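Local structure of putative LacI-family transcriptional regulator (Bacteroides fragilis, 3GBV) at residues Ser117-Tyr122 / Met281-Leu286; Gly121-Arg126 / Phe248-Gln253; Met129-Asn134 / Ser227-Asp232; Ile159-Tyr164 / His203-Asn208. The protein is a putative LacI-family transcriptional regulator whose periplasmic-binding-protein-like domain probably senses a small effector molecule and so regulates DNA binding. One frame throughout, in Å; residues are numbered along the deposited sequence.

Three contacts start from helix 117-131, and all four bring helices against one mixed sheet or the loops at its strand ends. Interactions 1, 2 and 4 are buried; interaction 3, where the helix runs out, only partly so. Interactions 1 and 2 use overlapping parts of the helix, the first against I283 in the loop leading into strand 284-286, the second against neighbouring strand 246-251. Interaction 4, from helix 152-168 over strand 203-206, has the aromatic pair and, unlike the others, no residue touching the second subunit. Elsewhere one methyl leads: of isoleucine on helix backbone and a glutamine methylene in interaction 1, between ring edge and alanine in 2, of leucine beside a serine hydroxyl in 3.

Interaction 1 (Ser117-Tyr122 / Met281-Leu286); sequences SHQSGY and MPIDLL. With EDO (1,2-ethanediol), chain F.
The Q119 amide takes no part in the meeting with I283; the methylene CG of Q119 does, lying 3.9 Å from CD1 of I283. With CG anti to the backbone N (chi1 -172°) and the chain bent at chi2, the amide is carried on to the dimer interface, where NE2 bonds the carbonyl of E289 of the second subunit. The two side chains lie roughly perpendicular. I283 puts the end of its longer branch against the helix itself: CD1 is 3.8 Å from CA of S120, and a little farther from CB. The hydroxyl of S120 stays out of this apolar meeting, since Q115 and Y231 bond its OG. Farther along, a 1,2-ethanediol, probably from the crystallisation liquor, bridges the backbone of L285: N of L285 gives a nearly straight 2.8 Å bond to O2, and O1 bonds the L285 carbonyl; the diol is also hydrogen-bonded to the carbonyl of L285 of the second subunit. Residues 281-283 lead from strand 278-280 of one sheet to strand 284-286 of the other, so I283 sits on a crossover between lobes, as in the hinge of LacI-family and type I periplasmic-binding-protein folds.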
loop_
_atom_site.group_PDB
_atom_site.type_symbol
_atom_site.label_atom_id
_atom_site.label_comp_id
_atom_site.label_asym_id
_atom_site.label_seq_id
_atom_site.Cartn_x
_atom_site.Cartn_y
_atom_site.Cartn_z
ATOM N N SER A 117 0.092 -5.888 15.274
ATOM C CA SER A 117 -1.201 -5.449 15.776
ATOM C C SER A 117 -1.178 -4.136 16.553
ATOM O O SER A 117 -2.051 -3.282 16.368
ATOM C CB SER A 117 -1.816 -6.552 16.635
ATOM O OG SER A 117 -0.942 -6.914 17.692
ATOM N N HIS A 118 -0.177 -3.971 17.411
ATOM C CA HIS A 118 -0.063 -2.759 18.204
ATOM C C HIS A 118 0.089 -1.532 17.307
ATOM O O HIS A 118 -0.638 -0.554 17.458
ATOM C CB HIS A 118 1.128 -2.862 19.166
ATOM C CG HIS A 118 1.173 -1.767 20.187
ATOM N ND1 HIS A 118 2.161 -0.803 20.205
ATOM C CD2 HIS A 118 0.340 -1.466 21.212
ATOM C CE1 HIS A 118 1.934 0.042 21.194
ATOM N NE2 HIS A 118 0.834 -0.338 21.822
ATOM N N GLN A 119 1.031 -1.603 16.369
ATOM C CA GLN A 119 1.297 -0.505 15.439
ATOM C C GLN A 119 0.138 -0.279 14.476
ATOM O O GLN A 119 -0.127 0.852 14.081
ATOM C CB GLN A 119 2.565 -0.789 14.634
ATOM C CG GLN A 119 3.039 0.364 13.769
ATOM C CD GLN A 119 3.465 1.563 14.593
ATOM O OE1 GLN A 119 4.035 1.408 15.677
ATOM N NE2 GLN A 119 3.205 2.768 14.080
ATOM N N SER A 120 -0.541 -1.357 14.096
ATOM C CA SER A 120 -1.661 -1.262 13.174
ATOM C C SER A 120 -2.788 -0.450 13.802
ATOM O O SER A 120 -3.444 0.344 13.128
ATOM C CB SER A 120 -2.166 -2.655 12.799
ATOM O OG SER A 120 -3.293 -2.579 11.942
ATOM N N GLY A 121 -2.995 -0.647 15.099
ATOM C CA GLY A 121 -4.037 0.071 15.807
ATOM C C GLY A 121 -3.661 1.516 16.053
ATOM O O GLY A 121 -4.510 2.407 15.983
ATOM N N TYR A 122 -2.384 1.745 16.350
ATOM C CA TYR A 122 -1.860 3.085 16.600
ATOM C C TYR A 122 -2.075 3.913 15.320
ATOM O O TYR A 122 -2.523 5.066 15.362
ATOM C CB TYR A 122 -0.366 2.985 16.926
ATOM C CG TYR A 122 0.258 4.246 17.477
ATOM C CD1 TYR A 122 0.067 4.619 18.803
ATOM C CD2 TYR A 122 1.054 5.059 16.672
ATOM C CE1 TYR A 122 0.652 5.773 19.316
ATOM C CE2 TYR A 122 1.646 6.216 17.172
ATOM C CZ TYR A 122 1.441 6.567 18.493
ATOM O OH TYR A 122 2.022 7.719 18.981
HETATM N N MSE A 281 3.552 -7.915 8.313
HETATM C CA MSE A 281 3.002 -7.500 7.024
HETATM C C MSE A 281 2.756 -5.992 7.025
HETATM O O MSE A 281 2.681 -5.372 8.081
HETATM C CB MSE A 281 1.695 -8.249 6.759
HETATM C CG MSE A 281 1.863 -9.768 6.798
HETATM SE SE MSE A 281 3.180 -10.263 5.404
HETATM C CE MSE A 281 2.215 -9.962 3.724
ATOM N N PRO A 282 2.623 -5.384 5.839
ATOM C CA PRO A 282 2.387 -3.937 5.778
ATOM C C PRO A 282 1.015 -3.492 6.275
ATOM O O PRO A 282 0.072 -4.284 6.338
ATOM C CB PRO A 282 2.595 -3.617 4.299
ATOM C CG PRO A 282 2.133 -4.859 3.626
ATOM C CD PRO A 282 2.715 -5.960 4.487
ATOM N N ILE A 283 0.933 -2.215 6.645
ATOM C CA ILE A 283 -0.300 -1.593 7.124
ATOM C C ILE A 283 -0.723 -0.637 5.998
ATOM O O ILE A 283 -0.471 0.569 6.051
ATOM C CB ILE A 283 -0.008 -0.836 8.450
ATOM C CG1 ILE A 283 0.452 -1.851 9.512
ATOM C CG2 ILE A 283 -1.227 -0.060 8.918
ATOM C CD1 ILE A 283 1.158 -1.220 10.690
ATOM N N ASP A 284 -1.347 -1.198 4.964
ATOM C CA ASP A 284 -1.767 -0.419 3.804
ATOM C C ASP A 284 -3.069 0.356 3.973
ATOM O O ASP A 284 -4.084 -0.187 4.418
ATOM C CB ASP A 284 -1.891 -1.321 2.567
ATOM C CG ASP A 284 -0.568 -1.967 2.172
ATOM O OD1 ASP A 284 0.483 -1.313 2.336
ATOM O OD2 ASP A 284 -0.586 -3.125 1.685
ATOM N N LEU A 285 -3.030 1.634 3.608
ATOM C CA LEU A 285 -4.213 2.472 3.689
ATOM C C LEU A 285 -4.876 2.625 2.322
ATOM O O LEU A 285 -4.243 3.030 1.342
ATOM C CB LEU A 285 -3.865 3.854 4.221
ATOM C CG LEU A 285 -5.154 4.648 4.365
ATOM C CD1 LEU A 285 -5.758 4.373 5.744
ATOM C CD2 LEU A 285 -4.870 6.111 4.147
ATOM N N LEU A 286 -6.155 2.294 2.255
ATOM C CA LEU A 286 -6.871 2.414 1.001
ATOM C C LEU A 286 -8.063 3.344 1.106
ATOM O O LEU A 286 -8.731 3.423 2.145
ATOM C CB LEU A 286 -7.285 1.025 0.511
ATOM C CG LEU A 286 -5.992 0.283 0.145
ATOM C CD1 LEU A 286 -6.085 -1.177 0.503
ATOM C CD2 LEU A 286 -5.694 0.485 -1.326
HETATM C C1 EDO F . -1.037 1.708 0.470
HETATM O O1 EDO F . -1.727 2.903 0.020
HETATM C C2 EDO F . 0.076 2.043 1.493
HETATM O O2 EDO F . -0.485 2.389 2.759
#

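Interaction 2 (Gly121-Arg126 / Phe248-Gln253); sequences GYFAAR and FLIAQQ
A small, wholly apolar helix-on-sheet contact joins helix 117-131 to strand 246-251 in the buried interior of one lobe, and one methyl group carries it. CD1 of I250 reaches from the strand and settles between two consecutive helix residues. On A124 it meets the CB methyl at 3.8 Å. On F123 it comes to the edge of the ring, near its plane, 4.0 Å from CD2 and almost as close to CE2. I250 holds CG1 anti to its carbonyl carbon (chi1 -64°) with chi2 extended, which sends CD1 straight at the helix. The CB of F123 leaves the helix alongside the strand, and with CG anti to the backbone N (chi1 168°) the ring end then comes nearer, so that F123 and I250 run antiparallel alongside one another. The same ring also touches I283 and L285, bridging onto the next strand. Farther along the helix, R126 forms a salt bridge with E289 of the second subunit. In the sheet, strand 246-251 lies between 227-231, parallel to it, and 284-286, antiparallel; Y231 of the former packs against both A124 and I250, while helix 152-168 lies against A125.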
loop_
_atom_site.group_PDB
_atom_site.type_symbol
_atom_site.label_atom_id
_atom_site.label_comp_id
_atom_site.label_asym_id
_atom_site.label_seq_id
_atom_site.Cartn_x
_atom_site.Cartn_y
_atom_site.Cartn_z
ATOM N N GLY A 121 -2.995 -0.647 15.099
ATOM C CA GLY A 121 -4.037 0.071 15.807
ATOM C C GLY A 121 -3.661 1.516 16.053
ATOM O O GLY A 121 -4.510 2.407 15.983
ATOM N N TYR A 122 -2.384 1.745 16.350
ATOM C CA TYR A 122 -1.860 3.085 16.600
ATOM C C TYR A 122 -2.075 3.913 15.320
ATOM O O TYR A 122 -2.523 5.066 15.362
ATOM C CB TYR A 122 -0.366 2.985 16.926
ATOM C CG TYR A 122 0.258 4.246 17.477
ATOM C CD1 TYR A 122 0.067 4.619 18.803
ATOM C CD2 TYR A 122 1.054 5.059 16.672
ATOM C CE1 TYR A 122 0.652 5.773 19.316
ATOM C CE2 TYR A 122 1.646 6.216 17.172
ATOM C CZ TYR A 122 1.441 6.567 18.493
ATOM O OH TYR A 122 2.022 7.719 18.981
ATOM N N PHE A 123 -1.748 3.303 14.186
ATOM C CA PHE A 123 -1.908 3.926 12.875
ATOM C C PHE A 123 -3.382 4.203 12.581
ATOM O O PHE A 123 -3.731 5.258 12.035
ATOM C CB PHE A 123 -1.346 3.000 11.784
ATOM C CG PHE A 123 -1.703 3.416 10.377
ATOM C CD1 PHE A 123 -0.942 4.358 9.692
ATOM C CD2 PHE A 123 -2.798 2.851 9.734
ATOM C CE1 PHE A 123 -1.268 4.723 8.379
ATOM C CE2 PHE A 123 -3.130 3.214 8.423
ATOM C CZ PHE A 123 -2.364 4.149 7.745
ATOM N N ALA A 124 -4.234 3.242 12.934
ATOM C CA ALA A 124 -5.671 3.357 12.708
ATOM C C ALA A 124 -6.220 4.546 13.478
ATOM O O ALA A 124 -7.094 5.251 12.990
ATOM C CB ALA A 124 -6.378 2.078 13.133
ATOM N N ALA A 125 -5.685 4.769 14.673
ATOM C CA ALA A 125 -6.098 5.884 15.515
ATOM C C ALA A 125 -5.753 7.207 14.840
ATOM O O ALA A 125 -6.578 8.122 14.801
ATOM C CB ALA A 125 -5.416 5.800 16.874
ATOM N N ARG A 126 -4.528 7.301 14.323
ATOM C CA ARG A 126 -4.071 8.502 13.626
ATOM C C ARG A 126 -5.029 8.836 12.491
ATOM O O ARG A 126 -5.498 9.966 12.371
ATOM C CB ARG A 126 -2.661 8.279 13.052
ATOM C CG ARG A 126 -2.223 9.258 11.946
ATOM C CD ARG A 126 -2.134 10.680 12.443
ATOM N NE ARG A 126 -1.803 11.632 11.376
ATOM C CZ ARG A 126 -0.619 11.723 10.770
ATOM N NH1 ARG A 126 0.380 10.917 11.106
ATOM N NH2 ARG A 126 -0.425 12.642 9.832
ATOM N N PHE A 248 -11.939 4.689 5.131
ATOM C CA PHE A 248 -10.649 4.064 4.932
ATOM C C PHE A 248 -10.761 2.575 5.241
ATOM O O PHE A 248 -11.568 2.154 6.078
ATOM C CB PHE A 248 -9.584 4.656 5.872
ATOM C CG PHE A 248 -9.339 6.134 5.696
ATOM C CD1 PHE A 248 -8.937 6.653 4.469
ATOM C CD2 PHE A 248 -9.466 7.003 6.780
ATOM C CE1 PHE A 248 -8.665 8.013 4.327
ATOM C CE2 PHE A 248 -9.196 8.368 6.644
ATOM C CZ PHE A 248 -8.793 8.876 5.416
ATOM N N LEU A 249 -9.948 1.792 4.541
ATOM C CA LEU A 249 -9.853 0.361 4.776
ATOM C C LEU A 249 -8.354 0.100 4.923
ATOM O O LEU A 249 -7.540 0.645 4.174
ATOM C CB LEU A 249 -10.415 -0.458 3.606
ATOM C CG LEU A 249 -11.941 -0.478 3.437
ATOM C CD1 LEU A 249 -12.313 -1.254 2.173
ATOM C CD2 LEU A 249 -12.589 -1.105 4.670
ATOM N N ILE A 250 -7.992 -0.710 5.908
ATOM C CA ILE A 250 -6.599 -1.051 6.130
ATOM C C ILE A 250 -6.414 -2.480 5.660
ATOM O O ILE A 250 -7.133 -3.378 6.088
ATOM C CB ILE A 250 -6.234 -0.922 7.613
ATOM C CG1 ILE A 250 -6.370 0.556 8.032
ATOM C CG2 ILE A 250 -4.832 -1.467 7.852
ATOM C CD1 ILE A 250 -6.276 0.810 9.534
ATOM N N ALA A 251 -5.465 -2.687 4.753
ATOM C CA ALA A 251 -5.210 -4.017 4.216
ATOM C C ALA A 251 -3.919 -4.602 4.769
ATOM O O ALA A 251 -3.052 -3.874 5.252
ATOM C CB ALA A 251 -5.153 -3.957 2.698
ATOM N N GLN A 252 -3.785 -5.920 4.684
ATOM C CA GLN A 252 -2.590 -6.590 5.197
ATOM C C GLN A 252 -2.052 -7.667 4.248
ATOM O O GLN A 252 -1.224 -8.490 4.640
ATOM C CB GLN A 252 -2.905 -7.218 6.551
ATOM C CG GLN A 252 -4.033 -8.217 6.469
ATOM C CD GLN A 252 -4.396 -8.790 7.808
ATOM O OE1 GLN A 252 -5.560 -8.819 8.170
ATOM N NE2 GLN A 252 -3.403 -9.260 8.549
ATOM N N GLN A 253 -2.521 -7.648 3.005
ATOM C CA GLN A 253 -2.098 -8.618 2.000
ATOM C C GLN A 253 -2.249 -10.077 2.444
ATOM O O GLN A 253 -1.258 -10.779 2.688
ATOM C CB GLN A 253 -0.649 -8.342 1.592
ATOM C CG GLN A 253 -0.481 -7.070 0.778
ATOM C CD GLN A 253 0.965 -6.712 0.551
ATOM O OE1 GLN A 253 1.783 -7.560 0.190
ATOM N NE2 GLN A 253 1.290 -5.445 0.749
#

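Interaction 3 (Met129-Asn134 / Ser227-Asp232). With EDO (1,2-ethanediol), chain D.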
loop_
_atom_site.group_PDB
_atom_site.type_symbol
_atom_site.label_atom_id
_atom_site.label_comp_id
_atom_site.label_asym_id
_atom_site.label_seq_id
_atom_site.Cartn_x
_atom_site.Cartn_y
_atom_site.Cartn_z
HETATM N N MSE A 129 -8.551 10.023 13.636
HETATM C CA MSE A 129 -8.525 11.377 14.180
HETATM C C MSE A 129 -8.356 12.466 13.127
HETATM O O MSE A 129 -8.617 13.636 13.396
HETATM C CB MSE A 129 -7.427 11.487 15.238
HETATM C CG MSE A 129 -7.744 10.670 16.465
HETATM SE SE MSE A 129 -9.505 11.268 17.169
HETATM C CE MSE A 129 -10.746 9.898 16.666
ATOM N N LEU A 130 -7.890 12.078 11.943
ATOM C CA LEU A 130 -7.718 13.006 10.824
ATOM C C LEU A 130 -9.140 13.285 10.329
ATOM O O LEU A 130 -9.447 14.356 9.807
ATOM C CB LEU A 130 -6.917 12.343 9.691
ATOM C CG LEU A 130 -6.881 13.109 8.353
ATOM C CD1 LEU A 130 -5.950 14.309 8.487
ATOM C CD2 LEU A 130 -6.403 12.197 7.216
ATOM N N LEU A 131 -9.985 12.277 10.514
ATOM C CA LEU A 131 -11.388 12.278 10.125
ATOM C C LEU A 131 -12.274 12.940 11.188
ATOM O O LEU A 131 -13.177 13.713 10.866
ATOM C CB LEU A 131 -11.835 10.828 9.946
ATOM C CG LEU A 131 -12.572 10.323 8.716
ATOM C CD1 LEU A 131 -11.770 10.580 7.466
ATOM C CD2 LEU A 131 -12.810 8.838 8.888
ATOM N N ALA A 132 -12.006 12.625 12.456
ATOM C CA ALA A 132 -12.795 13.139 13.574
ATOM C C ALA A 132 -12.130 14.255 14.361
ATOM O O ALA A 132 -12.361 14.392 15.564
ATOM C CB ALA A 132 -13.140 12.003 14.511
ATOM N N VAL A 133 -11.328 15.058 13.676
ATOM C CA VAL A 133 -10.607 16.159 14.299
ATOM C C VAL A 133 -11.281 16.729 15.545
ATOM O O VAL A 133 -10.798 16.536 16.667
ATOM C CB VAL A 133 -10.400 17.313 13.307
ATOM C CG1 VAL A 133 -9.069 18.003 13.594
ATOM C CG2 VAL A 133 -10.457 16.789 11.876
ATOM N N ASN A 134 -12.396 17.425 15.350
ATOM C CA ASN A 134 -13.113 18.035 16.464
ATOM C C ASN A 134 -14.363 17.257 16.865
ATOM O O ASN A 134 -15.480 17.768 16.781
ATOM C CB ASN A 134 -13.485 19.478 16.109
ATOM C CG ASN A 134 -12.269 20.323 15.761
ATOM O OD1 ASN A 134 -11.363 20.506 16.581
ATOM N ND2 ASN A 134 -12.243 20.840 14.535
ATOM N N SER A 227 -19.051 8.020 9.365
ATOM C CA SER A 227 -18.062 7.335 8.536
ATOM C C SER A 227 -17.239 6.312 9.333
ATOM O O SER A 227 -16.847 6.563 10.477
ATOM C CB SER A 227 -17.123 8.353 7.891
ATOM O OG SER A 227 -16.391 9.060 8.874
ATOM N N LEU A 228 -16.990 5.159 8.715
ATOM C CA LEU A 228 -16.221 4.098 9.348
ATOM C C LEU A 228 -14.805 3.967 8.812
ATOM O O LEU A 228 -14.471 4.440 7.725
ATOM C CB LEU A 228 -16.862 2.719 9.127
ATOM C CG LEU A 228 -18.187 2.163 9.654
ATOM C CD1 LEU A 228 -18.479 2.724 11.033
ATOM C CD2 LEU A 228 -19.287 2.483 8.682
ATOM N N ILE A 229 -13.987 3.289 9.607
ATOM C CA ILE A 229 -12.633 2.934 9.238
ATOM C C ILE A 229 -12.688 1.434 9.491
ATOM O O ILE A 229 -13.104 0.989 10.558
ATOM C CB ILE A 229 -11.568 3.584 10.133
ATOM C CG1 ILE A 229 -11.355 5.032 9.697
ATOM C CG2 ILE A 229 -10.239 2.799 10.030
ATOM C CD1 ILE A 229 -10.131 5.674 10.314
ATOM N N GLY A 230 -12.315 0.650 8.494
ATOM C CA GLY A 230 -12.368 -0.785 8.659
ATOM C C GLY A 230 -11.116 -1.482 8.194
ATOM O O GLY A 230 -10.148 -0.845 7.784
ATOM N N TYR A 231 -11.149 -2.808 8.262
ATOM C CA TYR A 231 -10.023 -3.625 7.854
ATOM C C TYR A 231 -10.346 -4.605 6.731
ATOM O O TYR A 231 -11.467 -5.112 6.621
ATOM C CB TYR A 231 -9.495 -4.410 9.057
ATOM C CG TYR A 231 -8.536 -3.641 9.936
ATOM C CD1 TYR A 231 -7.162 -3.891 9.892
ATOM C CD2 TYR A 231 -8.999 -2.689 10.832
ATOM C CE1 TYR A 231 -6.281 -3.207 10.735
ATOM C CE2 TYR A 231 -8.134 -2.008 11.670
ATOM C CZ TYR A 231 -6.778 -2.269 11.626
ATOM O OH TYR A 231 -5.942 -1.598 12.506
ATOM N N ASP A 232 -9.345 -4.840 5.891
ATOM C CA ASP A 232 -9.421 -5.801 4.810
ATOM C C ASP A 232 -10.311 -5.511 3.621
ATOM O O ASP A 232 -11.366 -4.871 3.724
ATOM C CB ASP A 232 -9.733 -7.166 5.413
ATOM C CG ASP A 232 -8.769 -7.518 6.536
ATOM O OD1 ASP A 232 -7.538 -7.486 6.310
ATOM O OD2 ASP A 232 -9.237 -7.811 7.647
HETATM C C1 EDO D . -7.538 -8.670 10.218
HETATM O O1 EDO D . -8.844 -8.117 10.379
HETATM C C2 EDO D . -7.512 -10.129 10.671
HETATM O O2 EDO D . -8.207 -10.943 9.731
#
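L131 makes the whole contact from its side, chiefly through one methyl. CD2 of L131 lies 3.6 Å from OG of S227, a van der Waals approach of carbon to hydroxyl, with CG of L131 next at 4.0 Å. On the strand's following inward residue, CD2 of L131 meets CG1 of I229 at 4.2 Å. CB of S227 points toward the helix end, and chi1 of 63° sets OG between the backbone N and the carbonyl carbon, against CD2 of L131. The L131 side chain itself is away from a staggered setting, with chi1 at -130°. Around this meeting, H203 of the next strand touches both L131 and S227, while S247 and F248 of the strand on the other flank also lie against L131. The fold is the Rossmann-like lobe of the periplasmic-binding-protein family: helix 117-131 packs on the sheet running nearly antiparallel to strand 227-231, and its weakly bonded last turn ends over S227, near the N-terminal end of that strand. I229 is held in the sheet by backbone bonding to T206, and its side chain rests on I205. At the far end, OD2 of D232 accepts a 2.8 Å hydrogen bond from O1 of a 1,2-ethanediol, probably a crystallisation additive; D232 follows the C-terminal end of a parallel strand, where relatives border their ligand cleft. Back at the helix end, L130 packs on L131 of the second subunit.

Interaction 4 (Ile159-Tyr164 / His203-Asn208)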
loop_
_atom_site.group_PDB
_atom_site.type_symbol
_atom_site.label_atom_id
_atom_site.label_comp_id
_atom_site.label_asym_id
_atom_site.label_seq_id
_atom_site.Cartn_x
_atom_site.Cartn_y
_atom_site.Cartn_z
ATOM N N ILE A 159 -5.454 -2.038 21.729
ATOM C CA ILE A 159 -4.542 -1.478 22.719
ATOM C C ILE A 159 -3.674 -0.366 22.114
ATOM O O ILE A 159 -3.416 0.657 22.757
ATOM C CB ILE A 159 -3.630 -2.585 23.316
ATOM C CG1 ILE A 159 -4.465 -3.519 24.197
ATOM C CG2 ILE A 159 -2.513 -1.968 24.142
ATOM C CD1 ILE A 159 -3.689 -4.715 24.724
ATOM N N GLY A 160 -3.224 -0.566 20.881
ATOM C CA GLY A 160 -2.402 0.442 20.233
ATOM C C GLY A 160 -3.249 1.654 19.901
ATOM O O GLY A 160 -2.783 2.799 19.912
ATOM N N PHE A 161 -4.513 1.386 19.600
ATOM C CA PHE A 161 -5.465 2.433 19.270
ATOM C C PHE A 161 -5.670 3.346 20.490
ATOM O O PHE A 161 -5.574 4.572 20.398
ATOM C CB PHE A 161 -6.791 1.792 18.870
ATOM C CG PHE A 161 -7.868 2.783 18.540
ATOM C CD1 PHE A 161 -7.949 3.335 17.267
ATOM C CD2 PHE A 161 -8.798 3.170 19.496
ATOM C CE1 PHE A 161 -8.937 4.256 16.941
ATOM C CE2 PHE A 161 -9.798 4.098 19.179
ATOM C CZ PHE A 161 -9.863 4.638 17.897
ATOM N N ARG A 162 -5.943 2.732 21.637
ATOM C CA ARG A 162 -6.171 3.491 22.854
ATOM C C ARG A 162 -4.923 4.253 23.291
ATOM O O ARG A 162 -5.027 5.332 23.879
ATOM C CB ARG A 162 -6.646 2.560 23.974
ATOM C CG ARG A 162 -8.011 1.902 23.725
ATOM C CD ARG A 162 -8.327 0.855 24.800
ATOM N NE ARG A 162 -9.550 0.101 24.514
ATOM C CZ ARG A 162 -10.791 0.576 24.619
ATOM N NH1 ARG A 162 -11.019 1.822 25.016
ATOM N NH2 ARG A 162 -11.814 -0.197 24.299
ATOM N N GLN A 163 -3.742 3.709 23.003
ATOM C CA GLN A 163 -2.517 4.393 23.389
ATOM C C GLN A 163 -2.417 5.714 22.639
ATOM O O GLN A 163 -2.137 6.758 23.233
ATOM C CB GLN A 163 -1.283 3.546 23.081
ATOM C CG GLN A 163 -0.020 4.077 23.747
ATOM C CD GLN A 163 1.222 3.276 23.396
ATOM O OE1 GLN A 163 1.212 2.036 23.425
ATOM N NE2 GLN A 163 2.306 3.980 23.072
ATOM N N TYR A 164 -2.643 5.663 21.329
ATOM C CA TYR A 164 -2.587 6.865 20.509
ATOM C C TYR A 164 -3.617 7.878 21.011
ATOM O O TYR A 164 -3.326 9.071 21.134
ATOM C CB TYR A 164 -2.892 6.546 19.042
ATOM C CG TYR A 164 -2.782 7.756 18.135
ATOM C CD1 TYR A 164 -1.616 7.999 17.397
ATOM C CD2 TYR A 164 -3.829 8.680 18.042
ATOM C CE1 TYR A 164 -1.498 9.132 16.588
ATOM C CE2 TYR A 164 -3.719 9.815 17.248
ATOM C CZ TYR A 164 -2.549 10.030 16.522
ATOM O OH TYR A 164 -2.421 11.145 15.743
ATOM N N HIS A 203 -18.089 9.403 14.045
ATOM C CA HIS A 203 -17.008 8.578 13.520
ATOM C C HIS A 203 -16.793 7.290 14.307
ATOM O O HIS A 203 -16.920 7.276 15.533
ATOM C CB HIS A 203 -15.721 9.396 13.461
ATOM C CG HIS A 203 -15.784 10.525 12.483
ATOM N ND1 HIS A 203 -15.884 11.844 12.872
ATOM C CD2 HIS A 203 -15.812 10.528 11.130
ATOM C CE1 HIS A 203 -15.971 12.610 11.798
ATOM N NE2 HIS A 203 -15.931 11.837 10.728
ATOM N N GLY A 204 -16.472 6.212 13.595
ATOM C CA GLY A 204 -16.263 4.930 14.248
ATOM C C GLY A 204 -15.204 4.067 13.594
ATOM O O GLY A 204 -14.679 4.410 12.539
ATOM N N ILE A 205 -14.908 2.930 14.218
ATOM C CA ILE A 205 -13.891 2.020 13.717
ATOM C C ILE A 205 -14.119 0.609 14.245
ATOM O O ILE A 205 -14.674 0.430 15.328
ATOM C CB ILE A 205 -12.473 2.497 14.159
ATOM C CG1 ILE A 205 -11.393 1.547 13.639
ATOM C CG2 ILE A 205 -12.393 2.565 15.692
ATOM C CD1 ILE A 205 -9.985 2.067 13.873
ATOM N N THR A 206 -13.711 -0.388 13.460
ATOM C CA THR A 206 -13.802 -1.785 13.856
ATOM C C THR A 206 -12.448 -2.439 13.553
ATOM O O THR A 206 -11.751 -2.029 12.621
ATOM C CB THR A 206 -14.909 -2.546 13.090
ATOM O OG1 THR A 206 -15.065 -3.847 13.673
ATOM C CG2 THR A 206 -14.546 -2.717 11.623
ATOM N N PHE A 207 -12.075 -3.452 14.325
ATOM C CA PHE A 207 -10.792 -4.119 14.109
ATOM C C PHE A 207 -10.933 -5.507 13.527
ATOM O O PHE A 207 -9.938 -6.185 13.291
ATOM C CB PHE A 207 -9.993 -4.164 15.415
ATOM C CG PHE A 207 -9.671 -2.812 15.949
ATOM C CD1 PHE A 207 -8.786 -1.980 15.274
ATOM C CD2 PHE A 207 -10.307 -2.335 17.090
ATOM C CE1 PHE A 207 -8.544 -0.683 15.727
ATOM C CE2 PHE A 207 -10.075 -1.046 17.550
ATOM C CZ PHE A 207 -9.191 -0.214 16.871
ATOM N N ASN A 208 -12.169 -5.945 13.315
ATOM C CA ASN A 208 -12.371 -7.246 12.703
ATOM C C ASN A 208 -12.499 -6.898 11.230
ATOM O O ASN A 208 -12.386 -5.728 10.877
ATOM C CB ASN A 208 -13.620 -7.952 13.260
ATOM C CG ASN A 208 -14.884 -7.116 13.154
ATOM O OD1 ASN A 208 -15.332 -6.767 12.059
ATOM N ND2 ASN A 208 -15.477 -6.806 14.304
#
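F161 and F207 form the aromatic part of the contact, an offset edge-to-face pair. The edge of the F207 ring is directed at the face of F161, with ring centroids 5.6 Å apart and planes turned 69° from one another. CZ of F207 leads: it lies 3.7 Å from CG of F161 and as near to its CB, so the edge lands at the root of the ring, not over its middle. F161 has CG anti to the backbone N (chi1 178°), which drops the ring from the helix onto the sheet.

The aliphatic part is supplied by I205, on the strand two residues before F207. Both its branches reach the outer half of the F161 ring: CD1 is 3.9 Å from CE1 of F161, and CG2 is 3.9 Å from CZ of F161. Helix 152-168 is the connection of a beta-alpha-beta crossover between the parallel strands 137-144 and 173-180 of this Rossmann-like lobe, and strand 203-206 lies beside 137-144 in the same sheet. F161 also touches I138 of that strand and, from helix 117-131, A125 and L128.

Polar bonding is kept to the surroundings. The backbone of I205 is tied to V139 and F141, that of T206 to I229, and OG1 of T206 bonds the carbonyl of F141. On the helix, R162 forms salt bridges with E158 and E176, while the carbonyl of F207 receives a weak bond from NH1 of R157.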